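Long-range contacts in nucleoporin NUP170 (Chaetomium thermophilum, PDB 5HAX), which probably serves as a scaffold nucleoporin of the inner ring of the nuclear pore complex, built from a beta-propeller followed by an alpha-helical region: residues H198-Q203 / S211-I216; A116-P121 / S177-T182. All blocks are in the same frame, centred on the assembly; numbering follows the deposited sequence.

Contact 1: H198-Q203 / S211-I216; sequences HEIFYQ and SRCGKI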
loop_
_atom_site.group_PDB
_atom_site.type_symbol
_atom_site.label_atom_id
_atom_site.label_comp_id
_atom_site.label_asym_id
_atom_site.label_seq_id
_atom_site.Cartn_x
_atom_site.Cartn_y
_atom_site.Cartn_z
ATOM N N HIS A 198 -26.834 -8.712 2.898
ATOM C CA HIS A 198 -27.579 -7.871 3.819
ATOM C C HIS A 198 -26.746 -6.652 4.186
ATOM O O HIS A 198 -25.522 -6.640 4.036
ATOM C CB HIS A 198 -27.957 -8.639 5.091
ATOM C CG HIS A 198 -28.801 -9.849 4.845
ATOM N ND1 HIS A 198 -28.270 -11.062 4.458
ATOM C CD2 HIS A 198 -30.139 -10.037 4.937
ATOM C CE1 HIS A 198 -29.245 -11.943 4.323
ATOM N NE2 HIS A 198 -30.389 -11.346 4.606
ATOM N N GLU A 199 -27.433 -5.621 4.672
ATOM C CA GLU A 199 -26.791 -4.412 5.167
ATOM C C GLU A 199 -27.381 -4.066 6.523
ATOM O O GLU A 199 -28.590 -4.204 6.735
ATOM C CB GLU A 199 -26.969 -3.231 4.199
ATOM C CG GLU A 199 -26.344 -1.928 4.700
ATOM C CD GLU A 199 -26.308 -0.838 3.646
ATOM O OE1 GLU A 199 -26.898 -1.029 2.564
ATOM O OE2 GLU A 199 -25.680 0.214 3.902
ATOM N N ILE A 200 -26.522 -3.631 7.441
ATOM C CA ILE A 200 -26.942 -3.178 8.762
ATOM C C ILE A 200 -26.937 -1.655 8.760
ATOM O O ILE A 200 -25.920 -1.029 8.438
ATOM C CB ILE A 200 -26.032 -3.734 9.869
ATOM C CG1 ILE A 200 -26.205 -5.253 9.966
ATOM C CG2 ILE A 200 -26.352 -3.057 11.212
ATOM C CD1 ILE A 200 -25.504 -5.891 11.143
ATOM N N PHE A 201 -28.075 -1.068 9.113
ATOM C CA PHE A 201 -28.204 0.366 9.315
ATOM C C PHE A 201 -28.210 0.667 10.807
ATOM O O PHE A 201 -28.684 -0.135 11.615
ATOM C CB PHE A 201 -29.491 0.901 8.684
ATOM C CG PHE A 201 -29.620 0.605 7.220
ATOM C CD1 PHE A 201 -29.039 1.435 6.277
ATOM C CD2 PHE A 201 -30.332 -0.498 6.785
ATOM C CE1 PHE A 201 -29.160 1.168 4.928
ATOM C CE2 PHE A 201 -30.458 -0.770 5.441
ATOM C CZ PHE A 201 -29.873 0.062 4.508
ATOM N N TYR A 202 -27.680 1.831 11.172
ATOM C CA TYR A 202 -27.795 2.281 12.549
ATOM C C TYR A 202 -27.710 3.799 12.598
ATOM O O TYR A 202 -27.081 4.432 11.745
ATOM C CB TYR A 202 -26.730 1.641 13.454
ATOM C CG TYR A 202 -25.293 1.999 13.134
ATOM C CD1 TYR A 202 -24.683 3.097 13.724
ATOM C CD2 TYR A 202 -24.540 1.218 12.266
ATOM C CE1 TYR A 202 -23.368 3.419 13.446
ATOM C CE2 TYR A 202 -23.224 1.533 11.982
ATOM C CZ TYR A 202 -22.643 2.634 12.576
ATOM O OH TYR A 202 -21.335 2.951 12.294
ATOM N N GLN A 203 -28.363 4.370 13.608
ATOM C CA GLN A 203 -28.449 5.812 13.771
ATOM C C GLN A 203 -28.432 6.141 15.257
ATOM O O GLN A 203 -28.694 5.287 16.108
ATOM C CB GLN A 203 -29.711 6.378 13.113
ATOM C CG GLN A 203 -31.004 5.810 13.680
ATOM C CD GLN A 203 -32.226 6.273 12.916
ATOM O OE1 GLN A 203 -32.150 7.184 12.092
ATOM N NE2 GLN A 203 -33.365 5.642 13.182
ATOM N N SER A 211 -36.243 1.713 14.965
ATOM C CA SER A 211 -35.250 1.382 15.973
ATOM C C SER A 211 -33.899 2.007 15.628
ATOM O O SER A 211 -33.667 2.488 14.516
ATOM C CB SER A 211 -35.111 -0.134 16.104
ATOM O OG SER A 211 -34.929 -0.736 14.833
ATOM N N ARG A 212 -32.997 1.992 16.612
ATOM C CA ARG A 212 -31.654 2.525 16.410
ATOM C C ARG A 212 -30.830 1.689 15.442
ATOM O O ARG A 212 -29.836 2.193 14.911
ATOM C CB ARG A 212 -30.906 2.612 17.740
ATOM C CG ARG A 212 -30.998 3.953 18.441
ATOM C CD ARG A 212 -29.743 4.203 19.263
ATOM N NE ARG A 212 -29.850 5.399 20.094
ATOM C CZ ARG A 212 -30.290 5.410 21.348
ATOM N NH1 ARG A 212 -30.347 6.554 22.017
ATOM N NH2 ARG A 212 -30.673 4.286 21.940
ATOM N N CYS A 213 -31.202 0.431 15.213
ATOM C CA CYS A 213 -30.409 -0.475 14.393
ATOM C C CYS A 213 -31.336 -1.379 13.597
ATOM O O CYS A 213 -32.249 -1.985 14.164
ATOM C CB CYS A 213 -29.463 -1.318 15.258
ATOM S SG CYS A 213 -28.348 -2.386 14.316
ATOM N N GLY A 214 -31.093 -1.469 12.285
ATOM C CA GLY A 214 -31.927 -2.265 11.411
ATOM C C GLY A 214 -31.092 -3.084 10.446
ATOM O O GLY A 214 -29.883 -2.882 10.305
ATOM N N LYS A 215 -31.771 -4.015 9.777
ATOM C CA LYS A 215 -31.146 -4.938 8.842
ATOM C C LYS A 215 -32.096 -5.175 7.679
ATOM O O LYS A 215 -33.306 -5.316 7.883
ATOM C CB LYS A 215 -30.807 -6.266 9.530
ATOM C CG LYS A 215 -30.101 -7.277 8.649
ATOM C CD LYS A 215 -29.782 -8.541 9.429
ATOM C CE LYS A 215 -29.089 -9.576 8.559
ATOM N NZ LYS A 215 -28.759 -10.810 9.322
ATOM N N ILE A 216 -31.555 -5.213 6.459
ATOM C CA ILE A 216 -32.362 -5.471 5.271
ATOM C C ILE A 216 -31.594 -6.375 4.317
ATOM O O ILE A 216 -30.361 -6.357 4.261
ATOM C CB ILE A 216 -32.785 -4.163 4.555
ATOM C CG1 ILE A 216 -31.621 -3.561 3.759
ATOM C CG2 ILE A 216 -33.345 -3.167 5.567
ATOM C CD1 ILE A 216 -32.000 -2.311 2.980
#
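Strands 198-202 and 213-216 run antiparallel, tied by four main-chain hydrogen bonds, with a fifth, Gln203 N to Arg212 O, just beyond the strand ends. At the hydrogen-bonded pair Phe201-Gly214 both bonds are short, Phe201 N to Gly214 O and Gly214 N to Phe201 O each 2.8 Å, and each N lies above the plane of the carbonyl that accepts it. The Glu199-Ile216 bonds instead lie nearly along the C=O axes.

On the face carrying Phe201, Ile216 places CG1 in the crowded position between backbone N and carbonyl carbon (chi1 76°), and from there the extended branch crosses obliquely to the phenyl ring. It meets the ring at its edge, with Ile216 CD1 3.3 Å from Phe201 CE2. Gly214, lacking a side chain, lies directly across from Phe201, while Glu199 CG covers one ring face, offset toward the rim. Glu199 is buried, and its carboxylate is salt-bridged to Arg186 and hydrogen-bonded to His218.

The other face carries Ile200, Tyr202, Cys213 and Lys215. Cys213 SG, anti to the backbone N (chi1 -176°), packs 3.8 Å from Ile200 CG2. Lys215 is fully extended and crosses His198 obliquely, its CE 3.7 Å from His198 CG; its NZ reaches on to Arg171 O. Tyr202 has CG in the crowded position (chi1 64°), which sends the ring away from strand 213-216 and its hydroxyl to Lys123 N.

Toward the turn, Gln203 NE2 makes a weak bond to Ser211 O at 3.4 Å. Arg212 runs its aliphatic chain past Gln203 O, with CG and CD each 3.5 Å from it, before NE bonds to Gln204 O.

The arrangement is that of a beta hairpin supplying the third and fourth strands, the fourth at the edge, of a four-stranded antiparallel sheet, consistent with a blade of the beta-propeller expected for the Nup133 N-terminal-like family.

Contact 2: A116-P121 / S177-T182; sequences AVALVP and SFIVGT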
loop_
_atom_site.group_PDB
_atom_site.type_symbol
_atom_site.label_atom_id
_atom_site.label_comp_id
_atom_site.label_asym_id
_atom_site.label_seq_id
_atom_site.Cartn_x
_atom_site.Cartn_y
_atom_site.Cartn_z
ATOM N N ALA A 116 -18.637 -14.702 12.901
ATOM C CA ALA A 116 -17.847 -13.734 12.154
ATOM C C ALA A 116 -17.585 -12.521 13.033
ATOM O O ALA A 116 -18.406 -12.168 13.885
ATOM C CB ALA A 116 -18.552 -13.310 10.860
ATOM N N VAL A 117 -16.430 -11.895 12.814
ATOM C CA VAL A 117 -16.022 -10.688 13.527
ATOM C C VAL A 117 -15.279 -9.790 12.545
ATOM O O VAL A 117 -14.509 -10.275 11.710
ATOM C CB VAL A 117 -15.129 -11.015 14.746
ATOM C CG1 VAL A 117 -14.687 -9.737 15.451
ATOM C CG2 VAL A 117 -15.857 -11.937 15.715
ATOM N N ALA A 118 -15.499 -8.478 12.649
ATOM C CA ALA A 118 -14.837 -7.533 11.761
ATOM C C ALA A 118 -14.727 -6.171 12.432
ATOM O O ALA A 118 -15.509 -5.823 13.319
ATOM C CB ALA A 118 -15.579 -7.401 10.428
ATOM N N LEU A 119 -13.738 -5.401 11.979
ATOM C CA LEU A 119 -13.480 -4.047 12.455
ATOM C C LEU A 119 -13.658 -3.092 11.282
ATOM O O LEU A 119 -12.901 -3.160 10.308
ATOM C CB LEU A 119 -12.066 -3.938 13.033
ATOM C CG LEU A 119 -11.695 -2.624 13.721
ATOM C CD1 LEU A 119 -12.462 -2.476 15.025
ATOM C CD2 LEU A 119 -10.194 -2.556 13.962
ATOM N N VAL A 120 -14.645 -2.205 11.378
ATOM C CA VAL A 120 -15.016 -1.341 10.258
ATOM C C VAL A 120 -14.978 0.111 10.713
ATOM O O VAL A 120 -14.952 0.400 11.919
ATOM C CB VAL A 120 -16.416 -1.696 9.704
ATOM C CG1 VAL A 120 -16.429 -3.125 9.163
ATOM C CG2 VAL A 120 -17.481 -1.509 10.780
ATOM N N PRO A 121 -14.967 1.051 9.770
ATOM C CA PRO A 121 -15.074 2.471 10.131
ATOM C C PRO A 121 -16.452 2.794 10.681
ATOM O O PRO A 121 -17.424 2.076 10.406
ATOM C CB PRO A 121 -14.823 3.199 8.800
ATOM C CG PRO A 121 -14.112 2.213 7.945
ATOM C CD PRO A 121 -14.652 0.873 8.343
ATOM N N SER A 177 -20.877 -15.231 7.742
ATOM C CA SER A 177 -19.469 -15.591 7.824
ATOM C C SER A 177 -18.544 -14.525 7.259
ATOM O O SER A 177 -17.323 -14.658 7.398
ATOM C CB SER A 177 -19.201 -16.911 7.081
ATOM O OG SER A 177 -19.773 -18.014 7.759
ATOM N N PHE A 178 -19.082 -13.483 6.632
ATOM C CA PHE A 178 -18.280 -12.445 5.998
ATOM C C PHE A 178 -18.891 -11.091 6.315
ATOM O O PHE A 178 -20.088 -10.881 6.098
ATOM C CB PHE A 178 -18.204 -12.663 4.481
ATOM C CG PHE A 178 -17.865 -14.074 4.091
ATOM C CD1 PHE A 178 -16.579 -14.559 4.253
ATOM C CD2 PHE A 178 -18.834 -14.916 3.566
ATOM C CE1 PHE A 178 -16.261 -15.861 3.900
ATOM C CE2 PHE A 178 -18.525 -16.217 3.209
ATOM C CZ PHE A 178 -17.238 -16.691 3.377
ATOM N N ILE A 179 -18.068 -10.184 6.838
ATOM C CA ILE A 179 -18.473 -8.819 7.155
ATOM C C ILE A 179 -17.442 -7.880 6.549
ATOM O O ILE A 179 -16.236 -8.074 6.739
ATOM C CB ILE A 179 -18.574 -8.583 8.675
ATOM C CG1 ILE A 179 -19.450 -9.648 9.339
ATOM C CG2 ILE A 179 -19.111 -7.181 8.959
ATOM C CD1 ILE A 179 -19.344 -9.659 10.852
ATOM N N VAL A 180 -17.911 -6.867 5.822
ATOM C CA VAL A 180 -17.034 -5.860 5.237
ATOM C C VAL A 180 -17.636 -4.484 5.483
ATOM O O VAL A 180 -18.855 -4.327 5.593
ATOM C CB VAL A 180 -16.807 -6.090 3.724
ATOM C CG1 VAL A 180 -16.064 -7.397 3.498
ATOM C CG2 VAL A 180 -18.131 -6.076 2.967
ATOM N N GLY A 181 -16.762 -3.489 5.573
ATOM C CA GLY A 181 -17.183 -2.124 5.811
ATOM C C GLY A 181 -16.630 -1.185 4.761
ATOM O O GLY A 181 -15.540 -1.387 4.227
ATOM N N THR A 182 -17.409 -0.147 4.468
ATOM C CA THR A 182 -16.995 0.886 3.532
ATOM C C THR A 182 -16.361 2.059 4.271
ATOM O O THR A 182 -16.436 2.180 5.496
ATOM C CB THR A 182 -18.179 1.389 2.704
ATOM O OG1 THR A 182 -19.064 2.145 3.541
ATOM C CG2 THR A 182 -18.936 0.232 2.064
#
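From Ser177 to Thr182 the chain runs almost parallel to strand 116-120, their short axes inclined by 10° and 6.5 Å apart at closest approach, with no hydrogen bond between them. Ser177 turns its side chain away to Asp175, so its backbone does the touching: Ser177 C lies 3.8 Å from Ala116 CB. Together with Phe178 it forms a classic beta bulge opposite Gly190. Ile179 follows and covers the largest area of the contact. With CG1 anti to the carbonyl carbon (chi1 -52°), it extends CD1 to within 3.7 Å of Ala116 CB, while Ile179 CB sits 3.7 Å from Ala118 CB. An alanine here, without CG1, CD1 and CG2, would probably lose the packing on Ala116 and part of that on Ala118. Val180 points away and packs on Leu233 and Val235. At Gly181 the backbone itself receives Val120, whose CG1 lies 3.6 Å from Gly181 CA; a CB at this position would clash with that methyl. Thr182 presents its carbonyl, with Pro121 CG 3.4 Å from Thr182 O. The chemistry is nearly all apolar and implies cohesion by shape and hydrophobic burial between the first strands of two successive four-stranded sheets, probably neighbouring propeller blades.

How the contacts relate
The two contacts follow one another along the family's single Nup133 N-terminal-like range, 116-121 with 177-182 closing before 198-203 with 211-216 opens. Their centres are 14 Å apart and their nearest atoms about 4 Å, without touching. Both draw on the four-stranded sheet 178-181, 187-190, 198-202, 213-217: contact 2 uses its first strand and contact 1 its last two, with strand 187-190 between. Contact 1 is therefore hydrogen-bonded cohesion within one sheet, whereas contact 2 is side-chain packing between this sheet and its predecessor, which begins at strand 114-120. The pair is consistent with neighbouring blades of a propeller, one contact within a blade and the other between blades.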